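Pathogenicity island protein (PDB 3HL6) is of unknown function but is encoded by a probably mobile pathogenicity island of Staphylococcus aureus and is found in a two-chain assembly. Local coordinates at residues B[49-54]-B[71-76]; B[55-60]-B[175-180]; B[102-107]-B[161-166]; B[111-116]-B[148-153]. One frame throughout, in Å; residues are numbered along the deposited sequence.

The four contacts tie a mixed five-stranded sheet to a group of helices. Interaction 1 closes the edge of the sheet, and interaction 2 takes the next part of strand 52-57 to helix 171-184. Interaction 1 adjoins interaction 2 along the strand but makes no other touch; its nearest atoms stay about 5 Å from interaction 3. Interactions 3 and 4 use opposite ends of helix 152-163, and Q107 O lies 3.6 Å from F114 CD2 between them. Interaction 2 touches both: L177 CB lies 4.1 Å from M104 CE, and V180 CG1 lies 3.7 Å from F114 CZ. With the function unknown, no contact can be assigned to a site.

Interaction 1. Residues B[49-54]-B[71-76]; sequences MNSKLF and ASPKHT
The ring of P73 turns its CG and CD atoms toward S51, with CG 4.0 Å from S51 OG. CD makes a tight approach to S51 O, at 2.9 Å. Further along its own turn, the flat imidazole of H75 has S72 OG at its edge and in its plane. Here strand 68-71, the outermost strand on this side within the chain, pairs antiparallel with strand 52-57. L53 and A71 form a hydrogen-bonded pair, in which L53 N gives a nearly straight bond to A71 O at 3.1 Å (168° at the hydrogen). Their CB atoms lie 4.2 Å apart on the same face of the sheet, where L79 of helix 77-88 meets both residues. The small CB of A71 probably allows a close approach of L79.

Each partner enters or leaves the pairing by a tight turn. M49 to K52 is a type I' turn, the usual connection of a two-residue beta hairpin, and N50 suits it because asparagine readily accepts the left-handed backbone conformation needed there. From S72 to H75 runs a type I turn with P73 second, matching the fixed phi of proline. S51 O is also hydrogen-bonded to Y21 OH, while P73 O has a weak bond to T22 of the second subunit.

CG and CE of the partly exposed K52 meet S72 CB, CG at 4.0 Å. K52 also packs on E69, which suits its charge. Its backbone takes part too: K52 CA directs a CA-H...O contact of 3.5 Å to A71 O.

Interaction 2. Residues B[55-60]-B[175-180]; sequences SHVYIK and EGLKLV
Sheet-to-helix packing joins the end of strand 52-57 to helix 171-184, where V57 meets L177 and K178. The two methyls of V57 divide the work: CG1 meets L177 CD2 at 3.7 Å, and CG2 comes over the helix backbone to 3.8 Å from K178 CA. A compact beta-branched residue suits this place, being at home in a strand and broad enough to touch two neighbouring helix residues. The backbone N of V57 is hydrogen-bonded to Y160 OH of helix 152-163, which satisfies a polar group in a buried setting.

Beyond the strand, I59 extends the apolar surface, its CD1 lying 3.5 Å from K178 CG. That CG is directed toward I59 by being anti to the backbone N (chi1 171°), and the extended torsions beyond carry the amine on to K60. The two lysine chains cross at about a right angle, with K60 NZ 4.2 Å from K178 NZ. Such like charges would probably repel one another, although the exact positions of the two tips are uncertain. The arrangement is alpha/beta packing, with helix 171-184 lying between the end of strand 52-57 and helix 191-208.

Interaction 3. Residues B[102-107]-B[161-166]; sequences DMMASQ and QLATGI
M104 sets CG anti to its backbone N (chi1 178°) and continues extended, while L162 holds CG anti to its carbonyl carbon (chi1 -63°); the two side chains thereby enter the gap between their helices from opposite sides. Their CB atoms approach to 4.0 Å, and L162 CD1 reaches in as far as M104 CA, 3.8 Å away. The same methyl touches M103 CG at 4.0 Å and Q107 CG at 4.2 Å, both of these side chains crossing L162 at about a right angle.

Since L162 also packs on I100, the leucine sits among residues spaced i, i+3, i+4 and i+7 on helix 100-109, a knob-like insertion consistent with knobs-into-holes packing. Leucine fits such a site because its forked end can touch several residues at once. The thin, flexible chain of M104 serves the reverse role, threading past L162 toward A163 and I166. Its SD lies 3.8 Å from I166 CD1 and its CE 4.1 Å from A163 CB, where a small residue allows the methionine methyl close to the helix. L173 and L177 of helix 171-184 also pack on M104.

I166 returns to the contact through a type I turn that begins at A163. Within this segment T164 OG1 donates to Q161 O at 2.8 Å, and S82 OG makes a further hydrogen bond with that same carbonyl oxygen.

Interaction 4. Residues B[111-116]-B[148-153]; sequences DEYFMY and SNTDVI
F114, whose ring reaches V152 across the contact, gives its backbone N-H to D111 OD1 at 2.8 Å, a fairly straight bond (164°) that arrives from above the carboxylate plane. Aspartate suits this N-cap position because its short side chain can accept from an amide in the first turn of helix 112-121. D111 OD1 also lies at the Y113 ring edge, in plane.

S148 OG sits over the centre of one face of the Y113 ring, 3.1 Å from CD1. Beside it S148 CB makes a CH-pi contact, 3.6 Å from the ring centroid and 16° off the normal; E112 CG lies over the opposite face. Here the start of helix 112-121 meets the turn leading into helix 152-163, where D151 takes the N-cap position. T150 OG1 is 3.6 Å from Y113 CB, at that ring's edge, whereas T150 CG2 meets the Y116 ring edge at CD1, 4.0 Å away. The forked side chain lets one residue reach two tyrosines, though its positive phi is unusual for threonine.

F114 has CG anti to its backbone N (chi1 -173°). Its CE1 comes within 4.0 Å of V152 O, while V180 and I156 also pack against the phenylalanine.

Interaction 1. Residues B[49-54]-B[71-76]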
loop_
_atom_site.group_PDB
_atom_site.type_symbol
_atom_site.label_atom_id
_atom_site.label_comp_id
_atom_site.label_asym_id
_atom_site.label_seq_id
_atom_site.Cartn_x
_atom_site.Cartn_y
_atom_site.Cartn_z
ATOM N N MET B 49 -12.977 -2.262 -14.713
ATOM C CA MET B 49 -13.794 -1.699 -15.749
ATOM C C MET B 49 -13.977 -0.212 -15.483
ATOM O O MET B 49 -14.409 0.188 -14.415
ATOM C CB MET B 49 -15.127 -2.427 -15.778
ATOM C CG MET B 49 -16.068 -1.980 -16.867
ATOM S SD MET B 49 -17.449 -3.128 -16.980
ATOM C CE MET B 49 -16.611 -4.703 -16.821
ATOM N N ASN B 50 -13.630 0.610 -16.460
ATOM C CA ASN B 50 -13.953 2.013 -16.388
ATOM C C ASN B 50 -13.260 2.622 -15.211
ATOM O O ASN B 50 -13.883 3.306 -14.408
ATOM C CB ASN B 50 -15.455 2.199 -16.247
ATOM C CG ASN B 50 -16.146 2.380 -17.589
ATOM O OD1 ASN B 50 -15.938 3.378 -18.267
ATOM N ND2 ASN B 50 -16.960 1.416 -17.977
ATOM N N SER B 51 -11.967 2.333 -15.093
ATOM C CA SER B 51 -11.147 2.811 -13.973
ATOM C C SER B 51 -11.522 2.323 -12.548
ATOM O O SER B 51 -11.013 2.865 -11.561
ATOM C CB SER B 51 -11.054 4.354 -14.015
ATOM O OG SER B 51 -12.319 4.957 -13.794
ATOM N N LYS B 52 -12.391 1.324 -12.421
ATOM C CA LYS B 52 -12.724 0.771 -11.100
ATOM C C LYS B 52 -12.356 -0.707 -10.990
ATOM O O LYS B 52 -12.298 -1.417 -12.008
ATOM C CB LYS B 52 -14.201 0.978 -10.767
ATOM C CG LYS B 52 -14.585 2.450 -10.573
ATOM C CD LYS B 52 -16.083 2.562 -10.404
ATOM C CE LYS B 52 -16.484 3.783 -9.600
ATOM N NZ LYS B 52 -16.349 4.980 -10.453
ATOM N N LEU B 53 -12.059 -1.159 -9.771
ATOM C CA LEU B 53 -11.744 -2.570 -9.540
ATOM C C LEU B 53 -12.920 -3.169 -8.804
ATOM O O LEU B 53 -13.431 -2.563 -7.876
ATOM C CB LEU B 53 -10.448 -2.716 -8.734
ATOM C CG LEU B 53 -9.950 -4.117 -8.320
ATOM C CD1 LEU B 53 -9.722 -5.047 -9.500
ATOM C CD2 LEU B 53 -8.672 -4.027 -7.523
ATOM N N PHE B 54 -13.390 -4.328 -9.255
ATOM C CA PHE B 54 -14.509 -5.036 -8.619
ATOM C C PHE B 54 -14.069 -6.455 -8.333
ATOM O O PHE B 54 -13.117 -6.950 -8.934
ATOM C CB PHE B 54 -15.755 -5.079 -9.521
ATOM C CG PHE B 54 -16.297 -3.736 -9.864
ATOM C CD1 PHE B 54 -17.191 -3.101 -9.025
ATOM C CD2 PHE B 54 -15.896 -3.097 -11.010
ATOM C CE1 PHE B 54 -17.662 -1.873 -9.328
ATOM C CE2 PHE B 54 -16.369 -1.870 -11.328
ATOM C CZ PHE B 54 -17.247 -1.254 -10.498
ATOM N N ALA B 71 -11.989 -0.571 -5.348
ATOM C CA ALA B 71 -11.185 0.628 -5.540
ATOM C C ALA B 71 -11.751 1.555 -6.616
ATOM O O ALA B 71 -12.257 1.100 -7.648
ATOM C CB ALA B 71 -9.755 0.258 -5.845
ATOM N N SER B 72 -11.667 2.863 -6.368
ATOM C CA SER B 72 -11.772 3.826 -7.464
ATOM C C SER B 72 -10.569 4.749 -7.429
ATOM O O SER B 72 -9.803 4.692 -6.484
ATOM C CB SER B 72 -13.107 4.559 -7.451
ATOM O OG SER B 72 -13.393 5.101 -6.189
ATOM N N PRO B 73 -10.309 5.489 -8.517
ATOM C CA PRO B 73 -9.158 6.380 -8.623
ATOM C C PRO B 73 -8.889 7.229 -7.374
ATOM O O PRO B 73 -7.725 7.393 -6.988
ATOM C CB PRO B 73 -9.490 7.292 -9.798
ATOM C CG PRO B 73 -10.380 6.533 -10.655
ATOM C CD PRO B 73 -10.967 5.285 -9.956
ATOM N N LYS B 74 -9.927 7.767 -6.753
ATOM C CA LYS B 74 -9.715 8.684 -5.629
ATOM C C LYS B 74 -9.911 7.929 -4.321
ATOM O O LYS B 74 -9.881 8.516 -3.230
ATOM C CB LYS B 74 -10.679 9.882 -5.712
ATOM C CG LYS B 74 -10.442 10.803 -6.912
ATOM C CD LYS B 74 -10.899 12.229 -6.592
ATOM C CE LYS B 74 -10.558 12.603 -5.113
ATOM N NZ LYS B 74 -11.719 13.298 -4.391
ATOM N N HIS B 75 -10.136 6.625 -4.443
ATOM C CA HIS B 75 -10.434 5.804 -3.285
ATOM C C HIS B 75 -9.658 4.495 -3.356
ATOM O O HIS B 75 -10.204 3.424 -3.696
ATOM C CB HIS B 75 -11.948 5.580 -3.142
ATOM C CG HIS B 75 -12.700 6.838 -2.813
ATOM N ND1 HIS B 75 -12.622 7.456 -1.578
ATOM C CD2 HIS B 75 -13.492 7.631 -3.579
ATOM C CE1 HIS B 75 -13.353 8.559 -1.592
ATOM N NE2 HIS B 75 -13.884 8.691 -2.795
ATOM N N THR B 76 -8.369 4.607 -3.068
ATOM C CA THR B 76 -7.524 3.447 -2.948
ATOM C C THR B 76 -7.249 3.123 -1.480
ATOM O O THR B 76 -6.664 2.096 -1.175
ATOM C CB THR B 76 -6.192 3.653 -3.660
ATOM O OG1 THR B 76 -5.773 5.016 -3.495
ATOM C CG2 THR B 76 -6.336 3.339 -5.164
#

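Interaction 2. Residues B[55-60]-B[175-180]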
loop_
_atom_site.group_PDB
_atom_site.type_symbol
_atom_site.label_atom_id
_atom_site.label_comp_id
_atom_site.label_asym_id
_atom_site.label_seq_id
_atom_site.Cartn_x
_atom_site.Cartn_y
_atom_site.Cartn_z
ATOM N N SER B 55 -14.788 -7.119 -7.445
ATOM C CA SER B 55 -14.396 -8.427 -7.011
ATOM C C SER B 55 -15.605 -9.181 -6.474
ATOM O O SER B 55 -16.526 -8.580 -5.911
ATOM C CB SER B 55 -13.326 -8.313 -5.949
ATOM O OG SER B 55 -13.401 -9.431 -5.120
ATOM N N HIS B 56 -15.627 -10.491 -6.700
ATOM C CA HIS B 56 -16.637 -11.354 -6.091
ATOM C C HIS B 56 -16.020 -12.718 -5.938
ATOM O O HIS B 56 -15.324 -13.203 -6.831
ATOM C CB HIS B 56 -17.945 -11.397 -6.917
ATOM C CG HIS B 56 -17.839 -12.196 -8.171
ATOM N ND1 HIS B 56 -17.640 -11.618 -9.410
ATOM C CD2 HIS B 56 -17.880 -13.535 -8.383
ATOM C CE1 HIS B 56 -17.552 -12.564 -10.329
ATOM N NE2 HIS B 56 -17.691 -13.733 -9.729
ATOM N N VAL B 57 -16.231 -13.330 -4.787
ATOM C CA VAL B 57 -15.767 -14.697 -4.634
ATOM C C VAL B 57 -16.560 -15.513 -5.620
ATOM O O VAL B 57 -17.697 -15.189 -5.968
ATOM C CB VAL B 57 -15.941 -15.278 -3.207
ATOM C CG1 VAL B 57 -15.224 -14.412 -2.191
ATOM C CG2 VAL B 57 -17.408 -15.432 -2.862
ATOM N N TYR B 58 -15.940 -16.572 -6.098
ATOM C CA TYR B 58 -16.528 -17.313 -7.171
ATOM C C TYR B 58 -17.533 -18.307 -6.574
ATOM O O TYR B 58 -17.213 -19.031 -5.647
ATOM C CB TYR B 58 -15.406 -17.950 -7.964
ATOM C CG TYR B 58 -15.764 -19.230 -8.638
ATOM C CD1 TYR B 58 -16.255 -19.231 -9.939
ATOM C CD2 TYR B 58 -15.590 -20.440 -7.985
ATOM C CE1 TYR B 58 -16.580 -20.409 -10.568
ATOM C CE2 TYR B 58 -15.903 -21.613 -8.602
ATOM C CZ TYR B 58 -16.399 -21.593 -9.893
ATOM O OH TYR B 58 -16.714 -22.775 -10.495
ATOM N N ILE B 59 -18.771 -18.266 -7.055
ATOM C CA ILE B 59 -19.786 -19.240 -6.655
ATOM C C ILE B 59 -20.219 -20.108 -7.841
ATOM O O ILE B 59 -20.660 -19.596 -8.887
ATOM C CB ILE B 59 -21.059 -18.579 -6.061
ATOM C CG1 ILE B 59 -20.736 -17.272 -5.308
ATOM C CG2 ILE B 59 -21.869 -19.600 -5.238
ATOM C CD1 ILE B 59 -20.310 -17.444 -3.882
ATOM N N LYS B 60 -20.090 -21.430 -7.664
ATOM C CA LYS B 60 -20.246 -22.387 -8.773
ATOM C C LYS B 60 -21.707 -22.530 -9.212
ATOM O O LYS B 60 -22.033 -22.346 -10.398
ATOM C CB LYS B 60 -19.683 -23.756 -8.372
ATOM C CG LYS B 60 -20.179 -24.232 -7.003
ATOM C CD LYS B 60 -19.635 -23.299 -5.869
ATOM C CE LYS B 60 -20.542 -23.428 -4.626
ATOM N NZ LYS B 60 -21.987 -23.269 -5.013
ATOM N N GLU B 175 -16.132 -19.128 4.208
ATOM C CA GLU B 175 -17.516 -19.528 4.026
ATOM C C GLU B 175 -18.432 -18.317 4.281
ATOM O O GLU B 175 -19.358 -18.044 3.510
ATOM C CB GLU B 175 -17.841 -20.704 4.947
ATOM C CG GLU B 175 -19.232 -21.328 4.747
ATOM C CD GLU B 175 -19.422 -21.917 3.344
ATOM O OE1 GLU B 175 -18.402 -22.048 2.613
ATOM O OE2 GLU B 175 -20.593 -22.245 2.982
ATOM N N GLY B 176 -18.162 -17.579 5.355
ATOM C CA GLY B 176 -18.863 -16.320 5.622
ATOM C C GLY B 176 -19.005 -15.362 4.458
ATOM O O GLY B 176 -20.102 -14.888 4.162
ATOM N N LEU B 177 -17.902 -15.058 3.789
ATOM C CA LEU B 177 -17.952 -14.113 2.677
ATOM C C LEU B 177 -18.722 -14.687 1.472
ATOM O O LEU B 177 -19.421 -13.959 0.747
ATOM C CB LEU B 177 -16.547 -13.664 2.288
ATOM C CG LEU B 177 -16.531 -12.570 1.216
ATOM C CD1 LEU B 177 -17.276 -11.268 1.688
ATOM C CD2 LEU B 177 -15.114 -12.284 0.778
ATOM N N LYS B 178 -18.609 -15.998 1.283
ATOM C CA LYS B 178 -19.284 -16.662 0.197
ATOM C C LYS B 178 -20.809 -16.661 0.374
ATOM O O LYS B 178 -21.532 -16.388 -0.593
ATOM C CB LYS B 178 -18.721 -18.088 0.043
ATOM C CG LYS B 178 -19.454 -18.972 -0.908
ATOM C CD LYS B 178 -18.504 -20.003 -1.510
ATOM C CE LYS B 178 -19.306 -21.105 -2.231
ATOM N NZ LYS B 178 -18.483 -21.999 -3.100
ATOM N N LEU B 179 -21.296 -16.925 1.591
ATOM C CA LEU B 179 -22.752 -16.966 1.839
ATOM C C LEU B 179 -23.419 -15.588 1.732
ATOM O O LEU B 179 -24.571 -15.433 1.302
ATOM C CB LEU B 179 -23.068 -17.531 3.224
ATOM C CG LEU B 179 -22.493 -18.860 3.709
ATOM C CD1 LEU B 179 -22.362 -18.871 5.243
ATOM C CD2 LEU B 179 -23.365 -20.010 3.223
ATOM N N VAL B 180 -22.688 -14.584 2.163
ATOM C CA VAL B 180 -23.176 -13.237 2.067
ATOM C C VAL B 180 -23.154 -12.812 0.607
ATOM O O VAL B 180 -24.102 -12.199 0.126
ATOM C CB VAL B 180 -22.329 -12.317 2.955
ATOM C CG1 VAL B 180 -22.647 -10.938 2.676
ATOM C CG2 VAL B 180 -22.641 -12.628 4.470
#

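Interaction 3. Residues B[102-107]-B[161-166]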
loop_
_atom_site.group_PDB
_atom_site.type_symbol
_atom_site.label_atom_id
_atom_site.label_comp_id
_atom_site.label_asym_id
_atom_site.label_seq_id
_atom_site.Cartn_x
_atom_site.Cartn_y
_atom_site.Cartn_z
ATOM N N ASP B 102 -9.904 -10.716 12.863
ATOM C CA ASP B 102 -10.967 -10.328 13.790
ATOM C C ASP B 102 -11.718 -9.087 13.325
ATOM O O ASP B 102 -12.933 -8.964 13.540
ATOM C CB ASP B 102 -10.408 -10.043 15.174
ATOM C CG ASP B 102 -9.866 -11.279 15.834
ATOM O OD1 ASP B 102 -10.302 -12.373 15.433
ATOM O OD2 ASP B 102 -9.013 -11.137 16.738
ATOM N N MET B 103 -11.004 -8.178 12.675
ATOM C CA MET B 103 -11.679 -7.055 12.080
ATOM C C MET B 103 -12.737 -7.524 11.106
ATOM O O MET B 103 -13.862 -6.985 11.093
ATOM C CB MET B 103 -10.716 -6.121 11.393
ATOM C CG MET B 103 -11.424 -4.876 10.902
ATOM S SD MET B 103 -12.009 -3.812 12.228
ATOM C CE MET B 103 -12.857 -2.520 11.320
ATOM N N MET B 104 -12.399 -8.529 10.298
ATOM C CA MET B 104 -13.343 -8.992 9.286
ATOM C C MET B 104 -14.455 -9.803 9.946
ATOM O O MET B 104 -15.622 -9.641 9.622
ATOM C CB MET B 104 -12.616 -9.767 8.184
ATOM C CG MET B 104 -13.507 -10.324 7.121
ATOM S SD MET B 104 -12.718 -11.318 5.831
ATOM C CE MET B 104 -14.159 -11.588 4.831
ATOM N N ALA B 105 -14.085 -10.656 10.903
ATOM C CA ALA B 105 -15.046 -11.456 11.667
ATOM C C ALA B 105 -16.067 -10.580 12.385
ATOM O O ALA B 105 -17.270 -10.883 12.428
ATOM C CB ALA B 105 -14.309 -12.335 12.672
ATOM N N SER B 106 -15.571 -9.490 12.955
ATOM C CA SER B 106 -16.426 -8.453 13.533
ATOM C C SER B 106 -17.438 -7.946 12.549
ATOM O O SER B 106 -18.629 -8.045 12.790
ATOM C CB SER B 106 -15.576 -7.290 13.993
ATOM O OG SER B 106 -16.198 -6.688 15.094
ATOM N N GLN B 107 -16.966 -7.423 11.419
ATOM C CA GLN B 107 -17.872 -6.864 10.421
ATOM C C GLN B 107 -18.872 -7.868 9.893
ATOM O O GLN B 107 -19.969 -7.502 9.493
ATOM C CB GLN B 107 -17.100 -6.285 9.246
ATOM C CG GLN B 107 -16.266 -5.109 9.617
ATOM C CD GLN B 107 -17.084 -3.993 10.209
ATOM O OE1 GLN B 107 -18.199 -3.706 9.760
ATOM N NE2 GLN B 107 -16.537 -3.347 11.227
ATOM N N GLN B 161 -12.610 -5.829 1.101
ATOM C CA GLN B 161 -11.343 -5.110 1.209
ATOM C C GLN B 161 -10.450 -5.697 2.299
ATOM O O GLN B 161 -9.258 -5.908 2.089
ATOM C CB GLN B 161 -11.587 -3.616 1.461
ATOM C CG GLN B 161 -12.176 -2.896 0.246
ATOM C CD GLN B 161 -12.676 -1.473 0.560
ATOM O OE1 GLN B 161 -13.103 -1.173 1.671
ATOM N NE2 GLN B 161 -12.605 -0.612 -0.407
ATOM N N LEU B 162 -11.035 -5.944 3.466
ATOM C CA LEU B 162 -10.377 -6.727 4.498
ATOM C C LEU B 162 -9.837 -8.051 3.945
ATOM O O LEU B 162 -8.676 -8.400 4.193
ATOM C CB LEU B 162 -11.344 -6.975 5.654
ATOM C CG LEU B 162 -11.747 -5.665 6.311
ATOM C CD1 LEU B 162 -12.851 -5.820 7.339
ATOM C CD2 LEU B 162 -10.489 -5.072 6.949
ATOM N N ALA B 163 -10.643 -8.755 3.160
ATOM C CA ALA B 163 -10.271 -10.110 2.745
ATOM C C ALA B 163 -8.940 -10.124 1.983
ATOM O O ALA B 163 -8.162 -11.080 2.102
ATOM C CB ALA B 163 -11.383 -10.783 1.913
ATOM N N THR B 164 -8.666 -9.052 1.238
ATOM C CA THR B 164 -7.464 -8.991 0.443
ATOM C C THR B 164 -6.214 -8.762 1.280
ATOM O O THR B 164 -5.094 -8.839 0.748
ATOM C CB THR B 164 -7.519 -7.880 -0.634
ATOM O OG1 THR B 164 -7.572 -6.585 -0.011
ATOM C CG2 THR B 164 -8.710 -8.083 -1.573
ATOM N N GLY B 165 -6.366 -8.475 2.572
ATOM C CA GLY B 165 -5.173 -8.388 3.426
ATOM C C GLY B 165 -4.862 -9.601 4.306
ATOM O O GLY B 165 -3.915 -9.574 5.074
ATOM N N ILE B 166 -5.646 -10.668 4.192
ATOM C CA ILE B 166 -5.597 -11.774 5.140
ATOM C C ILE B 166 -4.982 -13.000 4.473
ATOM O O ILE B 166 -5.559 -13.557 3.527
ATOM C CB ILE B 166 -7.011 -12.187 5.612
ATOM C CG1 ILE B 166 -7.694 -11.063 6.372
ATOM C CG2 ILE B 166 -6.968 -13.490 6.456
ATOM C CD1 ILE B 166 -9.042 -11.450 6.822
#

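Interaction 4. Residues B[111-116]-B[148-153]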
loop_
_atom_site.group_PDB
_atom_site.type_symbol
_atom_site.label_atom_id
_atom_site.label_comp_id
_atom_site.label_asym_id
_atom_site.label_seq_id
_atom_site.Cartn_x
_atom_site.Cartn_y
_atom_site.Cartn_z
ATOM N N ASP B 111 -22.124 -7.364 13.436
ATOM C CA ASP B 111 -22.753 -6.127 13.005
ATOM C C ASP B 111 -24.236 -6.368 12.885
ATOM O O ASP B 111 -24.704 -6.986 11.928
ATOM C CB ASP B 111 -22.188 -5.662 11.666
ATOM C CG ASP B 111 -22.443 -4.181 11.400
ATOM O OD1 ASP B 111 -23.575 -3.699 11.588
ATOM O OD2 ASP B 111 -21.502 -3.492 10.979
ATOM N N GLU B 112 -24.982 -5.879 13.862
ATOM C CA GLU B 112 -26.426 -5.972 13.796
ATOM C C GLU B 112 -27.020 -5.029 12.737
ATOM O O GLU B 112 -28.062 -5.313 12.182
ATOM C CB GLU B 112 -27.017 -5.678 15.154
ATOM C CG GLU B 112 -26.950 -4.222 15.460
ATOM C CD GLU B 112 -27.076 -3.950 16.922
ATOM O OE1 GLU B 112 -28.230 -3.695 17.339
ATOM O OE2 GLU B 112 -26.034 -4.003 17.635
ATOM N N TYR B 113 -26.355 -3.918 12.440
ATOM C CA TYR B 113 -26.821 -3.053 11.359
ATOM C C TYR B 113 -26.736 -3.798 10.023
ATOM O O TYR B 113 -27.655 -3.780 9.204
ATOM C CB TYR B 113 -26.007 -1.754 11.314
ATOM C CG TYR B 113 -25.939 -1.034 12.640
ATOM C CD1 TYR B 113 -26.965 -0.167 13.029
ATOM C CD2 TYR B 113 -24.861 -1.207 13.513
ATOM C CE1 TYR B 113 -26.924 0.506 14.223
ATOM C CE2 TYR B 113 -24.824 -0.535 14.736
ATOM C CZ TYR B 113 -25.866 0.326 15.065
ATOM O OH TYR B 113 -25.875 1.019 16.251
ATOM N N PHE B 114 -25.621 -4.475 9.829
ATOM C CA PHE B 114 -25.456 -5.357 8.685
ATOM C C PHE B 114 -26.526 -6.433 8.606
ATOM O O PHE B 114 -27.101 -6.643 7.545
ATOM C CB PHE B 114 -24.081 -5.996 8.710
ATOM C CG PHE B 114 -23.777 -6.784 7.495
ATOM C CD1 PHE B 114 -24.249 -6.368 6.262
ATOM C CD2 PHE B 114 -23.035 -7.946 7.576
ATOM C CE1 PHE B 114 -23.972 -7.093 5.124
ATOM C CE2 PHE B 114 -22.759 -8.674 6.448
ATOM C CZ PHE B 114 -23.228 -8.249 5.211
ATOM N N MET B 115 -26.784 -7.116 9.720
ATOM C CA MET B 115 -27.828 -8.142 9.750
ATOM C C MET B 115 -29.163 -7.548 9.330
ATOM O O MET B 115 -29.891 -8.118 8.487
ATOM C CB MET B 115 -27.954 -8.763 11.139
ATOM C CG MET B 115 -26.912 -9.823 11.448
ATOM S SD MET B 115 -26.459 -10.871 10.029
ATOM C CE MET B 115 -28.048 -11.555 9.615
ATOM N N TYR B 116 -29.465 -6.386 9.910
ATOM C CA TYR B 116 -30.756 -5.752 9.704
ATOM C C TYR B 116 -30.943 -5.484 8.230
ATOM O O TYR B 116 -32.023 -5.682 7.705
ATOM C CB TYR B 116 -30.878 -4.448 10.500
ATOM C CG TYR B 116 -32.119 -3.638 10.119
ATOM C CD1 TYR B 116 -32.073 -2.680 9.099
ATOM C CD2 TYR B 116 -33.343 -3.853 10.764
ATOM C CE1 TYR B 116 -33.210 -1.955 8.743
ATOM C CE2 TYR B 116 -34.479 -3.132 10.415
ATOM C CZ TYR B 116 -34.406 -2.186 9.411
ATOM O OH TYR B 116 -35.536 -1.468 9.073
ATOM N N SER B 148 -21.519 3.056 11.548
ATOM C CA SER B 148 -22.536 2.016 11.417
ATOM C C SER B 148 -23.470 2.228 10.205
ATOM O O SER B 148 -24.025 3.310 10.022
ATOM C CB SER B 148 -23.344 1.961 12.708
ATOM O OG SER B 148 -24.722 1.876 12.415
ATOM N N ASN B 149 -23.641 1.209 9.365
ATOM C CA ASN B 149 -24.047 1.491 7.979
ATOM C C ASN B 149 -25.420 1.002 7.473
ATOM O O ASN B 149 -26.117 1.751 6.781
ATOM C CB ASN B 149 -22.955 1.115 6.982
ATOM C CG ASN B 149 -23.252 1.651 5.597
ATOM O OD1 ASN B 149 -24.425 1.745 5.216
ATOM N ND2 ASN B 149 -22.193 2.017 4.834
ATOM N N THR B 150 -25.812 -0.244 7.777
ATOM C CA THR B 150 -27.130 -0.733 7.293
ATOM C C THR B 150 -27.281 -0.925 5.765
ATOM O O THR B 150 -28.278 -1.474 5.300
ATOM C CB THR B 150 -28.278 0.150 7.854
ATOM O OG1 THR B 150 -28.388 -0.071 9.268
ATOM C CG2 THR B 150 -29.612 -0.171 7.190
ATOM N N ASP B 151 -26.285 -0.472 4.999
ATOM C CA ASP B 151 -26.225 -0.676 3.548
ATOM C C ASP B 151 -25.474 -1.964 3.195
ATOM O O ASP B 151 -24.264 -2.068 3.382
ATOM C CB ASP B 151 -25.539 0.525 2.906
ATOM C CG ASP B 151 -25.559 0.476 1.404
ATOM O OD1 ASP B 151 -26.156 -0.452 0.826
ATOM O OD2 ASP B 151 -24.963 1.375 0.790
ATOM N N VAL B 152 -26.200 -2.946 2.682
ATOM C CA VAL B 152 -25.643 -4.277 2.481
ATOM C C VAL B 152 -24.416 -4.277 1.558
ATOM O O VAL B 152 -23.408 -4.923 1.862
ATOM C CB VAL B 152 -26.721 -5.261 1.973
ATOM C CG1 VAL B 152 -26.098 -6.475 1.295
ATOM C CG2 VAL B 152 -27.590 -5.695 3.120
ATOM N N ILE B 153 -24.504 -3.550 0.442
ATOM C CA ILE B 153 -23.439 -3.561 -0.553
ATOM C C ILE B 153 -22.187 -2.925 0.013
ATOM O O ILE B 153 -21.089 -3.454 -0.174
ATOM C CB ILE B 153 -23.831 -2.820 -1.846
ATOM C CG1 ILE B 153 -25.168 -3.325 -2.399
ATOM C CG2 ILE B 153 -22.761 -2.977 -2.892
ATOM C CD1 ILE B 153 -25.042 -4.535 -3.277
#